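Local coordinates for protein purine nucleoside phosphorylase (Bacillus licheniformis, PDB 6DZD) that probably acts as a zinc-containing purine nucleoside phosphorylase, splitting adenosine, inosine and methylthioadenosine with phosphate, and may also deaminate adenosine, at residues A[248-253]-A[257-262]; A[53-58]-A[267-272]. One frame throughout, in Å; residues are numbered along the deposited sequence.

Contact 1: residues A[248-253]-A[257-262]. With ZN (zinc ion), chain C.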
# COMPACT_ATOMS: atom_id res chain seq x y z
N LEU A 248 11.97 0.45 -5.67
CA LEU A 248 11.89 1.91 -5.60
C LEU A 248 11.74 2.37 -4.15
O LEU A 248 10.94 1.84 -3.39
CB LEU A 248 10.72 2.42 -6.45
CG LEU A 248 10.86 2.23 -7.97
CD1 LEU A 248 9.59 2.69 -8.69
CD2 LEU A 248 12.07 2.94 -8.56
N CYS A 249 12.56 3.34 -3.78
CA CYS A 249 12.52 3.98 -2.47
C CYS A 249 11.79 5.32 -2.60
O CYS A 249 12.17 6.16 -3.42
CB CYS A 249 13.93 4.17 -1.93
SG CYS A 249 14.02 5.03 -0.36
N THR A 250 10.75 5.51 -1.80
CA THR A 250 9.98 6.74 -1.92
C THR A 250 10.80 7.96 -1.49
O THR A 250 10.61 9.06 -2.03
CB THR A 250 8.66 6.63 -1.13
OG1 THR A 250 8.92 6.32 0.24
CG2 THR A 250 7.78 5.56 -1.73
N SER A 251 11.71 7.78 -0.52
CA SER A 251 12.60 8.87 -0.13
C SER A 251 13.59 9.21 -1.25
O SER A 251 13.81 10.39 -1.55
CB SER A 251 13.34 8.50 1.15
OG SER A 251 14.25 9.50 1.54
N CYS A 252 14.20 8.19 -1.86
CA CYS A 252 15.25 8.46 -2.84
C CYS A 252 14.70 9.07 -4.12
O CYS A 252 15.28 10.01 -4.66
CB CYS A 252 16.00 7.17 -3.15
SG CYS A 252 17.17 6.66 -1.90
N GLU A 253 13.56 8.59 -4.59
CA GLU A 253 13.05 8.97 -5.91
C GLU A 253 12.32 10.30 -5.80
O GLU A 253 11.10 10.37 -5.67
CB GLU A 253 12.14 7.88 -6.48
CG GLU A 253 12.74 6.46 -6.53
CD GLU A 253 13.91 6.35 -7.49
OE1 GLU A 253 14.64 5.33 -7.47
OE2 GLU A 253 14.10 7.32 -8.26
N PHE A 257 7.93 10.39 -6.10
CA PHE A 257 7.07 10.08 -4.97
C PHE A 257 7.09 11.18 -3.91
O PHE A 257 8.07 11.93 -3.78
CB PHE A 257 7.47 8.74 -4.35
CG PHE A 257 7.39 7.59 -5.32
CD1 PHE A 257 6.24 7.37 -6.05
CD2 PHE A 257 8.48 6.76 -5.52
CE1 PHE A 257 6.16 6.32 -6.95
CE2 PHE A 257 8.41 5.72 -6.41
CZ PHE A 257 7.25 5.49 -7.13
N PHE A 258 6.00 11.28 -3.15
CA PHE A 258 6.04 11.97 -1.87
C PHE A 258 6.76 11.09 -0.87
O PHE A 258 6.67 9.85 -0.91
CB PHE A 258 4.64 12.27 -1.33
CG PHE A 258 3.74 13.05 -2.26
CD1 PHE A 258 3.95 14.41 -2.49
CD2 PHE A 258 2.65 12.43 -2.88
CE1 PHE A 258 3.11 15.13 -3.33
CE2 PHE A 258 1.81 13.14 -3.73
CZ PHE A 258 2.03 14.50 -3.94
N SER A 259 7.45 11.72 0.08
CA SER A 259 8.07 10.95 1.15
C SER A 259 7.91 11.67 2.47
O SER A 259 8.36 12.82 2.61
CB SER A 259 9.55 10.70 0.88
OG SER A 259 10.13 10.14 2.04
N HIS A 260 7.30 10.99 3.44
CA HIS A 260 7.09 11.59 4.75
C HIS A 260 8.41 11.95 5.41
O HIS A 260 8.53 13.02 6.03
CB HIS A 260 6.28 10.64 5.64
CG HIS A 260 5.82 11.28 6.92
ND1 HIS A 260 6.36 10.97 8.15
CD2 HIS A 260 4.88 12.23 7.15
CE1 HIS A 260 5.77 11.70 9.08
NE2 HIS A 260 4.87 12.47 8.50
N ARG A 261 9.43 11.10 5.24
CA ARG A 261 10.73 11.33 5.87
C ARG A 261 11.51 12.43 5.17
O ARG A 261 12.10 13.30 5.82
CB ARG A 261 11.53 10.03 5.90
CG ARG A 261 12.76 10.06 6.82
CD ARG A 261 12.91 8.74 7.54
NE ARG A 261 14.22 8.57 8.19
CZ ARG A 261 14.39 7.99 9.39
NH1 ARG A 261 13.34 7.54 10.07
NH2 ARG A 261 15.62 7.87 9.90
N ARG A 262 11.57 12.39 3.84
CA ARG A 262 12.35 13.37 3.10
C ARG A 262 11.75 14.77 3.22
O ARG A 262 12.48 15.75 3.37
CB ARG A 262 12.43 12.96 1.64
CG ARG A 262 13.29 13.84 0.82
CD ARG A 262 13.08 13.54 -0.63
NE ARG A 262 11.73 13.89 -1.05
CZ ARG A 262 10.99 13.17 -1.88
NH1 ARG A 262 11.44 12.02 -2.38
NH2 ARG A 262 9.78 13.61 -2.20
ZN ZN C . 16.22 5.53 -0.08
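R262 reaches back across S251, and F257 packs beside T250, where the chain folds over after the zinc-binding CxxC motif of C249 and C252. C249 SG lies 2.3 Å from the zinc ion, and C189 and C190 complete the four-cysteine site. Both CxxC cysteines point away from 257-262, toward the zinc ion, and T250 and S251 between them touch that segment.

R262 carries much of the polar contact. Its CB lies beside S251 OG. CG is anti to the backbone N (chi1 -175°), and the chain bends at chi3. CD passes S251 O at 3.4 Å. NE and CZ pass the same oxygen at or just beyond van der Waals range. NH1 then donates to S251 O at 3.0 Å; the oxygen is near the guanidinium plane, but the nitrogen stands above the carbonyl plane. NH2 donates to F257 O at 2.9 Å, nearly straight at 172°, the oxygen in the guanidinium plane and the nitrogen in the carbonyl plane. S259 CB sits over the centre of one guanidinium face, 3.9 Å above its plane. Two carbonyls at the edge and a methylene over a face fix how the group is turned. With a leucine in its place, S251 O and F257 O would lose these donors, and the fold-back would probably be held less firmly.

The apolar half is built on F257. L248 CD1 meets the ring edge in plane, 4.0 Å from CE2. The T250 and F257 side chains cross at about a right angle, with T250 CG2 4.0 Å from F257 CD2, while T250 OG1 bonds to D131. M270 touches both T250 and F257. S259 OG also bonds to D131, and it closes an ST motif by accepting from R262 N at 3.2 Å.

Contact 2: residues A[53-58]-A[267-272]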
# COMPACT_ATOMS: atom_id res chain seq x y z
N LEU A 53 -7.04 12.97 1.56
CA LEU A 53 -7.95 13.96 2.10
C LEU A 53 -7.66 14.26 3.56
O LEU A 53 -8.34 15.09 4.16
CB LEU A 53 -9.41 13.49 1.95
CG LEU A 53 -10.07 13.50 0.56
CD1 LEU A 53 -11.45 12.80 0.59
CD2 LEU A 53 -10.19 14.94 0.03
N HIS A 54 -6.65 13.63 4.14
CA HIS A 54 -6.37 13.75 5.56
C HIS A 54 -5.06 14.47 5.85
O HIS A 54 -4.50 14.32 6.94
CB HIS A 54 -6.37 12.35 6.19
CG HIS A 54 -5.33 11.45 5.62
ND1 HIS A 54 -5.32 11.06 4.29
CD2 HIS A 54 -4.24 10.88 6.18
CE1 HIS A 54 -4.28 10.28 4.07
NE2 HIS A 54 -3.61 10.15 5.19
N VAL A 55 -4.52 15.21 4.88
CA VAL A 55 -3.24 15.89 5.08
C VAL A 55 -3.37 17.41 4.93
O VAL A 55 -2.40 18.09 4.64
CB VAL A 55 -2.17 15.32 4.13
CG1 VAL A 55 -1.96 13.83 4.39
CG2 VAL A 55 -2.55 15.57 2.68
N GLN A 56 -4.58 17.94 5.13
CA GLN A 56 -4.85 19.38 5.10
C GLN A 56 -4.42 20.03 3.78
O GLN A 56 -3.99 21.18 3.76
CB GLN A 56 -4.16 20.06 6.28
CG GLN A 56 -4.31 19.33 7.60
CD GLN A 56 -3.47 19.97 8.70
OE1 GLN A 56 -2.24 19.78 8.76
NE2 GLN A 56 -4.11 20.78 9.55
N ASP A 57 -4.58 19.30 2.68
CA ASP A 57 -4.54 19.88 1.34
C ASP A 57 -5.91 20.47 0.98
O ASP A 57 -6.91 20.25 1.67
CB ASP A 57 -4.11 18.82 0.32
CG ASP A 57 -3.77 19.41 -1.06
OD1 ASP A 57 -3.86 20.65 -1.25
OD2 ASP A 57 -3.40 18.63 -1.97
N HIS A 58 -5.94 21.22 -0.11
CA HIS A 58 -7.20 21.77 -0.61
C HIS A 58 -8.08 20.63 -1.10
O HIS A 58 -7.74 19.95 -2.07
CB HIS A 58 -6.95 22.77 -1.73
CG HIS A 58 -8.18 23.52 -2.13
ND1 HIS A 58 -8.83 24.39 -1.28
CD2 HIS A 58 -8.89 23.52 -3.29
CE1 HIS A 58 -9.88 24.91 -1.90
NE2 HIS A 58 -9.94 24.40 -3.12
N THR A 267 3.41 16.67 3.47
CA THR A 267 3.57 16.27 2.08
C THR A 267 2.30 15.58 1.60
O THR A 267 1.38 15.31 2.37
CB THR A 267 4.77 15.33 1.91
OG1 THR A 267 4.95 15.05 0.52
CG2 THR A 267 4.55 13.99 2.60
N GLY A 268 2.26 15.29 0.29
CA GLY A 268 1.15 14.57 -0.28
C GLY A 268 1.25 13.06 -0.05
O GLY A 268 2.15 12.55 0.61
N ARG A 269 0.27 12.34 -0.60
CA ARG A 269 0.21 10.89 -0.51
C ARG A 269 -0.09 10.34 -1.89
O ARG A 269 -0.99 10.84 -2.57
CB ARG A 269 -0.87 10.38 0.46
CG ARG A 269 -0.78 10.88 1.88
CD ARG A 269 0.31 10.17 2.63
NE ARG A 269 0.41 10.63 4.02
CZ ARG A 269 0.98 11.77 4.40
NH1 ARG A 269 1.51 12.59 3.49
NH2 ARG A 269 1.03 12.09 5.68
N MET A 270 0.68 9.34 -2.30
CA MET A 270 0.28 8.52 -3.43
C MET A 270 -0.81 7.55 -2.97
O MET A 270 -1.17 7.49 -1.79
CB MET A 270 1.49 7.75 -3.99
CG MET A 270 2.62 8.63 -4.43
SD MET A 270 3.74 9.16 -3.11
CE MET A 270 4.30 7.58 -2.47
N MET A 271 -1.36 6.79 -3.91
CA MET A 271 -2.30 5.76 -3.51
C MET A 271 -2.05 4.47 -4.29
O MET A 271 -1.63 4.50 -5.45
CB MET A 271 -3.76 6.22 -3.68
CG MET A 271 -4.19 6.38 -5.09
SD MET A 271 -5.87 6.95 -5.16
CE MET A 271 -6.33 6.63 -6.86
N SER A 272 -2.24 3.34 -3.62
CA SER A 272 -2.34 2.06 -4.30
C SER A 272 -3.81 1.75 -4.55
O SER A 272 -4.69 2.16 -3.79
CB SER A 272 -1.66 0.95 -3.49
OG SER A 272 -2.39 0.59 -2.35
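The lead-in to strand 270-276 meets the loop before helix 59-72, and the contact rests on R269 laid against V55 and H54. It joins the start of a central strand of the six-stranded mixed sheet to the connection that follows strand 30-35, its neighbour in that sheet. No hydrogen bond crosses between the two segments. The meeting is one of methyls, a ring and a guanidinium face.

V55 CG1 is the middle of it. This methyl stands over the centre of one face of the R269 guanidinium, 3.6 Å from CZ. It also lies over one face of the H54 ring, 4.0 Å above its plane. The ring and the guanidinium are turned almost perpendicular, with 85° between their planes, and the methyl serves a face of each. The other methyl, V55 CG2, lies beside T267 O, 4.0 Å away, with CB equally close.

H54 adds a lighter touch. CE1 comes within 4.2 Å of R269 CG, where the two side chains cross at about a right angle. Y106 meets the same imidazole ring, and C128 of strand 124-129 touches both H54 and R269.

The chain of R269 bends at chi2 (-76°) and is extended at chi3; the turn at chi4 brings NH1 round to G268 O. Its backbone is held as well: N donates to N50 OD1 and O accepts from T51 OG1, while N50 also bonds to D57 OD2, so one asparagine links both segments. R269 NH1 donates to G268 O at 3.0 Å, from well above the carbonyl plane.

Overall arrangement
Along the chain the order is 53-58, 248-253, 257-262 and 267-272. Contact 1 is therefore a local fold-back lying within the long span that contact 2 closes. Their centres are about 14 Å apart, and each is about 14 Å from the centre of the chain. They touch through F258, which packs on T267 and M270. The loop after strand 124-129 serves both: H260 bonds to the backbone of A130, and R269 touches A130. The zinc site, the C-terminal strand 270-276 and the loop before helix 59-72 are thus joined along one side of the fold.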